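Nudix hydrolase DR_0079 (Deinococcus radiodurans, PDB 2O5F) hydrolyses nucleoside di- and triphosphates to monophosphates with magnesium as cofactor, with a marked preference for CDP and CTP. Local coordinates at residues E143-L146 against A147-A151; L90-I94 against D95-W99; L29-R33 against V34-N38. All blocks are in the same frame, centred on the assembly; numbering follows the deposited sequence.

Interaction 1: E143-L146 against A147-A151; sequences EHLL and ARIAA
Four backbone hydrogen bonds tie Glu143-Leu146 to Ala147-Ala151, each running from an amide to the carbonyl four residues earlier. Ala150 N to Leu146 O is the shortest at 2.9 Å, and those from Ala147 N to Glu143 O, Arg148 N to His144 O and Ile149 N to Leu145 O are no longer than 3.1 Å. The N-H...O angles of 151° to 164° make these fairly straight bonds.

Between the two segments, apolar side chains meet in one pair. Leu145 and Ile149, one turn apart, lie side by side and point the same way, with Leu145 CD1 and Ile149 CD1 4.2 Å apart. In Leu145 the second torsion (chi2 58°) turns CD1 toward Ile149. The CG1 of Ile149 also sits over the preceding turn, 3.1 Å from Leu145 O. Both side chains rest on Leu64, and helix 159-166 receives Leu145 on Val163, Leu146 on Val163 and Arg164, and Ile149 on Ala160.

The charged partner of Arg148 lies outside the segments: its chain is extended from CG to NE, with CG 3.4 Å from His144 O, and its guanidinium makes a salt bridge to Glu138 of strand 136-140. The first turn is joined to the preceding loop by a hydrogen bond between His144 N and Thr141 OG1.

One edge thus packs apolar against a neighbouring helix while the rest is largely polar or small: a regular amphipathic alpha-helix on the surface of the Nudix domain.

Interaction 2: L90-I94 against D95-W99; sequences LNVEI and DALSW
Two backbone hydrogen bonds fold the chain back between Glu93 and Leu97. Ala96 N binds Glu93 O at 2.8 Å, and Leu97 N binds Ile94 O at 3.1 Å; both donors stand well above the carbonyl plane, in keeping with the tight i-to-i+3 winding of a 3-10 turn. The acids Glu93 and Asp95 pair with helix 78-90, Glu93 in a salt bridge with Arg87 and Asp95 in one with Arg83.

Ile94 O has a second neighbour in the indole of Trp99, whose CD1 lies 3.1 Å from it, at the ring edge and near its plane. Over one face of the indole comes the Ile94 side chain: CB is 4.2 Å from the centroid of the five-membered ring, an off-centre CH-pi contact, and CD1 stands 3.7 Å above the ring plane, shifted toward the rim. Trp99 holds CG between its backbone N and carbonyl carbon (chi1 64°), which turns the ring back toward the turn. Replacing Trp99 by an alanine would probably open a gap beside Ile94 CB and CD1 and leave Phe82 without its edge-to-face mate.

Farther from the indole, Val92 CG1 and Leu97 CD1 touch at 3.6 Å, with Leu121 of strand 115-122 against both.

The chemistry therefore divides: charges pair with arginines of helix 78-90, while the apolar groups seat the link between this Nudix-box helix and strand 98-105 against the helix and strand 115-122.

Interaction 3: L29-R33 against V34-N38; sequences LRWER and VRVVN
The indole of Trp31 is met on one face by Leu29, whose CD2 stands 4.0 Å above the ring plane and offset toward the rim, and obliquely by the methyls of Val34 and Val36. Val34 is nearer: its CG2 lies 3.4 Å from Trp31 CE3, against 4.4 Å between Val36 CG1 and Trp31 CZ3. A second flat group lies at the other end of the turn, where the guanidinium of Arg33 has Arg30 CG on one face, 3.9 Å above its plane and displaced toward the rim.

Trp31 and Arg33 are the first and last residues of a single 3-10 turn, 31-33, which leads the chain into strand 35-42 of the mixed beta-sheet of the Nudix fold. The turn is closed by Val34 N, which binds Trp31 O at 3.2 Å with a nearly straight N-H (161°); the donor sits above the carbonyl plane. Trp31 O is also hydrogen-bonded to Ser114 OG, so this backbone oxygen is gripped from two residues. Arg33 N bonding to Arg30 O winds the chain in the same way just before.

Leu29 reaches Val34 as well, CD1 touching Val34 CG1, and the two side chains cross at about a right angle. With CG anti to its amide nitrogen (chi1 177°), Leu29 puts one methyl on Val34 and the other over the indole, while Ile22 of strand 18-23 packs against it.

The strand that follows is flanked in the sheet by 115-122, whose Phe115 hydrogen-bonds through its backbone to Val34 and Val36. The two methyls of Val34, the buried residue of the group, part: CG1 goes to Leu29, whereas CG2 goes to Trp31, where it lies 3.3 Å from Trp31 O as well as against the ring.

In the fold
All three are surface contacts between neighbours in sequence, yet each includes one buried residue: Leu145, Ile94 or Val34. Interactions 2 and 3 reach the same mixed sheet, on opposite sides of the chain's centre, their centres about 23 Å apart; each uses a 3-10 turn and a tryptophan where the chain enters a strand. The tryptophan follows the turn in interaction 2 and begins it in interaction 3. Interaction 1, whose centre is about 27 Å from that of interaction 2 and 25 Å from that of interaction 3, lies within one regular helix, where backbone bonds dominate and apolar contact is sparse. Charge pairing with outside partners marks interactions 1 and 2, whereas interaction 3 depends more on hydrophobic contact.

Interaction 1: E143-L146 against A147-A151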
# COMPACT_ATOMS: atom_id res chain seq x y z
N GLU A 143 3.16 17.19 -0.67
CA GLU A 143 3.21 18.22 -1.71
C GLU A 143 4.30 17.94 -2.74
O GLU A 143 4.06 18.00 -3.96
CB GLU A 143 3.47 19.59 -1.08
CG GLU A 143 3.53 20.72 -2.09
CD GLU A 143 4.02 22.02 -1.49
OE1 GLU A 143 5.24 22.14 -1.22
OE2 GLU A 143 3.19 22.93 -1.27
N HIS A 144 5.51 17.67 -2.26
CA HIS A 144 6.64 17.37 -3.13
C HIS A 144 6.41 16.06 -3.89
O HIS A 144 6.74 15.95 -5.07
CB HIS A 144 7.93 17.27 -2.31
CG HIS A 144 8.50 18.60 -1.91
ND1 HIS A 144 9.52 18.73 -0.99
CD2 HIS A 144 8.19 19.86 -2.30
CE1 HIS A 144 9.82 20.00 -0.84
NE2 HIS A 144 9.02 20.71 -1.61
N LEU A 145 5.86 15.07 -3.21
CA LEU A 145 5.60 13.78 -3.84
C LEU A 145 4.62 13.94 -5.00
O LEU A 145 4.86 13.46 -6.11
CB LEU A 145 5.03 12.79 -2.83
CG LEU A 145 4.57 11.44 -3.40
CD1 LEU A 145 5.74 10.75 -4.12
CD2 LEU A 145 4.04 10.55 -2.27
N LEU A 146 3.50 14.60 -4.73
CA LEU A 146 2.48 14.81 -5.76
C LEU A 146 3.06 15.63 -6.93
O LEU A 146 2.73 15.38 -8.10
CB LEU A 146 1.26 15.52 -5.16
CG LEU A 146 0.42 14.64 -4.22
CD1 LEU A 146 -0.72 15.45 -3.60
CD2 LEU A 146 -0.14 13.46 -5.02
N ALA A 147 3.91 16.60 -6.61
CA ALA A 147 4.53 17.40 -7.66
C ALA A 147 5.36 16.52 -8.61
O ALA A 147 5.28 16.68 -9.82
CB ALA A 147 5.42 18.49 -7.04
N ARG A 148 6.15 15.60 -8.06
CA ARG A 148 6.96 14.71 -8.88
C ARG A 148 6.08 13.86 -9.79
O ARG A 148 6.39 13.67 -10.97
CB ARG A 148 7.80 13.76 -8.01
CG ARG A 148 8.93 14.39 -7.21
CD ARG A 148 9.75 13.28 -6.54
NE ARG A 148 10.80 13.80 -5.67
CZ ARG A 148 11.70 13.03 -5.06
NH1 ARG A 148 12.62 13.59 -4.27
NH2 ARG A 148 11.68 11.71 -5.23
N ILE A 149 4.99 13.33 -9.24
CA ILE A 149 4.07 12.50 -10.03
C ILE A 149 3.48 13.33 -11.16
O ILE A 149 3.41 12.88 -12.30
CB ILE A 149 2.89 11.96 -9.17
CG1 ILE A 149 3.42 11.32 -7.88
CG2 ILE A 149 2.10 10.94 -9.98
CD1 ILE A 149 4.47 10.28 -8.08
N ALA A 150 3.05 14.55 -10.84
CA ALA A 150 2.47 15.46 -11.82
C ALA A 150 3.47 15.74 -12.95
O ALA A 150 3.08 15.88 -14.11
CB ALA A 150 2.06 16.77 -11.13
N ALA A 151 4.75 15.80 -12.60
CA ALA A 151 5.82 16.06 -13.57
C ALA A 151 6.06 14.89 -14.52
O ALA A 151 6.59 15.07 -15.61
CB ALA A 151 7.10 16.39 -12.83

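Interaction 2: L90-I94 against D95-W99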
# COMPACT_ATOMS: atom_id res chain seq x y z
N LEU A 90 9.75 -3.83 4.83
CA LEU A 90 10.45 -2.82 5.63
C LEU A 90 11.11 -3.36 6.88
O LEU A 90 11.75 -2.61 7.61
CB LEU A 90 9.46 -1.72 6.04
CG LEU A 90 8.68 -0.95 4.97
CD1 LEU A 90 7.93 0.20 5.65
CD2 LEU A 90 9.62 -0.39 3.91
N ASN A 91 10.98 -4.67 7.12
CA ASN A 91 11.53 -5.29 8.31
C ASN A 91 11.01 -4.58 9.54
O ASN A 91 11.75 -4.33 10.49
CB ASN A 91 13.06 -5.25 8.30
CG ASN A 91 13.66 -6.22 7.32
OD1 ASN A 91 14.32 -5.83 6.36
ND2 ASN A 91 13.43 -7.50 7.56
N VAL A 92 9.73 -4.23 9.49
CA VAL A 92 9.08 -3.54 10.59
C VAL A 92 8.00 -4.41 11.23
O VAL A 92 7.24 -5.08 10.54
CB VAL A 92 8.43 -2.22 10.12
CG1 VAL A 92 7.63 -1.60 11.25
CG2 VAL A 92 9.52 -1.25 9.65
N GLU A 93 7.96 -4.39 12.56
CA GLU A 93 6.97 -5.12 13.33
C GLU A 93 5.92 -4.07 13.68
O GLU A 93 6.16 -3.23 14.55
CB GLU A 93 7.61 -5.66 14.62
CG GLU A 93 8.94 -6.36 14.42
CD GLU A 93 8.79 -7.81 13.98
OE1 GLU A 93 8.29 -8.05 12.87
OE2 GLU A 93 9.18 -8.70 14.76
N ILE A 94 4.77 -4.10 13.02
CA ILE A 94 3.74 -3.10 13.29
C ILE A 94 3.32 -3.07 14.75
O ILE A 94 2.94 -2.02 15.27
CB ILE A 94 2.47 -3.32 12.41
CG1 ILE A 94 1.80 -4.64 12.75
CG2 ILE A 94 2.86 -3.29 10.93
CD1 ILE A 94 0.49 -4.87 11.99
N ASP A 95 3.41 -4.22 15.41
CA ASP A 95 3.04 -4.30 16.82
C ASP A 95 4.03 -3.53 17.70
O ASP A 95 3.72 -3.19 18.84
CB ASP A 95 2.97 -5.77 17.25
CG ASP A 95 1.99 -6.58 16.42
OD1 ASP A 95 0.82 -6.15 16.29
OD2 ASP A 95 2.38 -7.64 15.89
N ALA A 96 5.21 -3.25 17.15
CA ALA A 96 6.24 -2.52 17.89
C ALA A 96 6.13 -1.02 17.67
O ALA A 96 6.87 -0.24 18.27
CB ALA A 96 7.62 -3.01 17.46
N LEU A 97 5.21 -0.60 16.82
CA LEU A 97 5.04 0.82 16.54
C LEU A 97 3.57 1.21 16.63
O LEU A 97 2.70 0.36 16.80
CB LEU A 97 5.57 1.15 15.15
CG LEU A 97 7.01 0.73 14.82
CD1 LEU A 97 7.35 1.22 13.42
CD2 LEU A 97 7.98 1.30 15.84
N SER A 98 3.31 2.50 16.52
CA SER A 98 1.94 3.00 16.56
C SER A 98 1.40 3.04 15.13
O SER A 98 2.06 3.55 14.23
CB SER A 98 1.91 4.40 17.17
OG SER A 98 0.65 5.02 16.99
N TRP A 99 0.20 2.49 14.93
CA TRP A 99 -0.45 2.48 13.62
C TRP A 99 -1.96 2.47 13.75
O TRP A 99 -2.50 2.19 14.82
CB TRP A 99 -0.03 1.26 12.79
CG TRP A 99 -0.45 -0.06 13.37
CD1 TRP A 99 0.24 -0.81 14.28
CD2 TRP A 99 -1.65 -0.80 13.07
NE1 TRP A 99 -0.45 -1.95 14.56
CE2 TRP A 99 -1.61 -1.98 13.84
CE3 TRP A 99 -2.75 -0.57 12.23
CZ2 TRP A 99 -2.63 -2.94 13.80
CZ3 TRP A 99 -3.77 -1.53 12.19
CH2 TRP A 99 -3.70 -2.70 12.97

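Interaction 3: L29-R33 against V34-N38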
# COMPACT_ATOMS: atom_id res chain seq x y z
N LEU A 29 -7.45 -12.85 -13.86
CA LEU A 29 -7.42 -11.96 -12.70
C LEU A 29 -7.83 -10.53 -13.04
O LEU A 29 -7.40 -9.95 -14.04
CB LEU A 29 -6.02 -11.96 -12.07
CG LEU A 29 -5.81 -11.00 -10.88
CD1 LEU A 29 -6.80 -11.32 -9.77
CD2 LEU A 29 -4.38 -11.12 -10.37
N ARG A 30 -8.68 -9.97 -12.18
CA ARG A 30 -9.17 -8.60 -12.30
C ARG A 30 -8.89 -7.96 -10.93
O ARG A 30 -9.39 -8.43 -9.91
CB ARG A 30 -10.68 -8.61 -12.57
CG ARG A 30 -11.06 -9.06 -13.96
CD ARG A 30 -10.59 -8.07 -15.00
NE ARG A 30 -11.19 -8.33 -16.31
CZ ARG A 30 -10.92 -9.39 -17.07
NH1 ARG A 30 -10.04 -10.30 -16.66
NH2 ARG A 30 -11.53 -9.55 -18.23
N TRP A 31 -8.10 -6.90 -10.91
CA TRP A 31 -7.75 -6.27 -9.63
C TRP A 31 -8.92 -5.71 -8.84
O TRP A 31 -8.86 -5.64 -7.61
CB TRP A 31 -6.68 -5.19 -9.84
CG TRP A 31 -5.34 -5.79 -10.17
CD1 TRP A 31 -4.70 -5.76 -11.37
CD2 TRP A 31 -4.51 -6.56 -9.29
NE1 TRP A 31 -3.52 -6.47 -11.30
CE2 TRP A 31 -3.38 -6.97 -10.04
CE3 TRP A 31 -4.60 -6.94 -7.94
CZ2 TRP A 31 -2.36 -7.76 -9.48
CZ3 TRP A 31 -3.58 -7.73 -7.39
CH2 TRP A 31 -2.48 -8.12 -8.16
N GLU A 32 -9.98 -5.32 -9.53
CA GLU A 32 -11.16 -4.77 -8.86
C GLU A 32 -11.95 -5.86 -8.14
O GLU A 32 -12.92 -5.58 -7.43
CB GLU A 32 -12.07 -4.06 -9.88
CG GLU A 32 -12.59 -4.98 -10.97
CD GLU A 32 -11.77 -4.93 -12.25
OE1 GLU A 32 -10.53 -4.72 -12.18
OE2 GLU A 32 -12.36 -5.11 -13.33
N ARG A 33 -11.53 -7.11 -8.34
CA ARG A 33 -12.19 -8.25 -7.72
C ARG A 33 -11.37 -8.86 -6.59
O ARG A 33 -11.70 -9.94 -6.09
CB ARG A 33 -12.52 -9.31 -8.77
CG ARG A 33 -13.50 -8.82 -9.82
CD ARG A 33 -13.72 -9.86 -10.90
NE ARG A 33 -14.68 -9.38 -11.90
CZ ARG A 33 -15.00 -10.06 -13.00
NH1 ARG A 33 -14.45 -11.24 -13.25
NH2 ARG A 33 -15.88 -9.55 -13.86
N VAL A 34 -10.29 -8.19 -6.20
CA VAL A 34 -9.44 -8.67 -5.11
C VAL A 34 -9.11 -7.57 -4.11
O VAL A 34 -9.41 -6.39 -4.33
CB VAL A 34 -8.12 -9.29 -5.64
CG1 VAL A 34 -8.44 -10.46 -6.57
CG2 VAL A 34 -7.28 -8.24 -6.35
N ARG A 35 -8.48 -7.97 -3.00
CA ARG A 35 -8.12 -7.05 -1.93
C ARG A 35 -6.61 -6.85 -1.77
O ARG A 35 -5.82 -7.78 -1.91
CB ARG A 35 -8.72 -7.55 -0.60
CG ARG A 35 -10.18 -7.99 -0.74
CD ARG A 35 -10.98 -8.02 0.57
NE ARG A 35 -10.73 -9.18 1.39
CZ ARG A 35 -11.60 -9.71 2.25
NH1 ARG A 35 -12.81 -9.18 2.42
NH2 ARG A 35 -11.26 -10.78 2.95
N VAL A 36 -6.22 -5.61 -1.49
CA VAL A 36 -4.82 -5.27 -1.26
C VAL A 36 -4.74 -4.38 -0.02
O VAL A 36 -5.76 -3.88 0.46
CB VAL A 36 -4.19 -4.50 -2.45
CG1 VAL A 36 -4.24 -5.35 -3.72
CG2 VAL A 36 -4.93 -3.17 -2.67
N VAL A 37 -3.54 -4.20 0.51
CA VAL A 37 -3.35 -3.32 1.65
C VAL A 37 -2.27 -2.33 1.23
O VAL A 37 -1.40 -2.64 0.43
CB VAL A 37 -2.87 -4.09 2.92
CG1 VAL A 37 -4.05 -4.78 3.60
CG2 VAL A 37 -1.81 -5.13 2.55
N ASN A 38 -2.37 -1.12 1.77
CA ASN A 38 -1.41 -0.07 1.47
C ASN A 38 -1.20 0.68 2.78
O ASN A 38 -2.13 0.80 3.58
CB ASN A 38 -1.95 0.88 0.40
CG ASN A 38 -1.85 0.29 -1.01
OD1 ASN A 38 -0.77 -0.03 -1.48
ND2 ASN A 38 -2.99 0.16 -1.68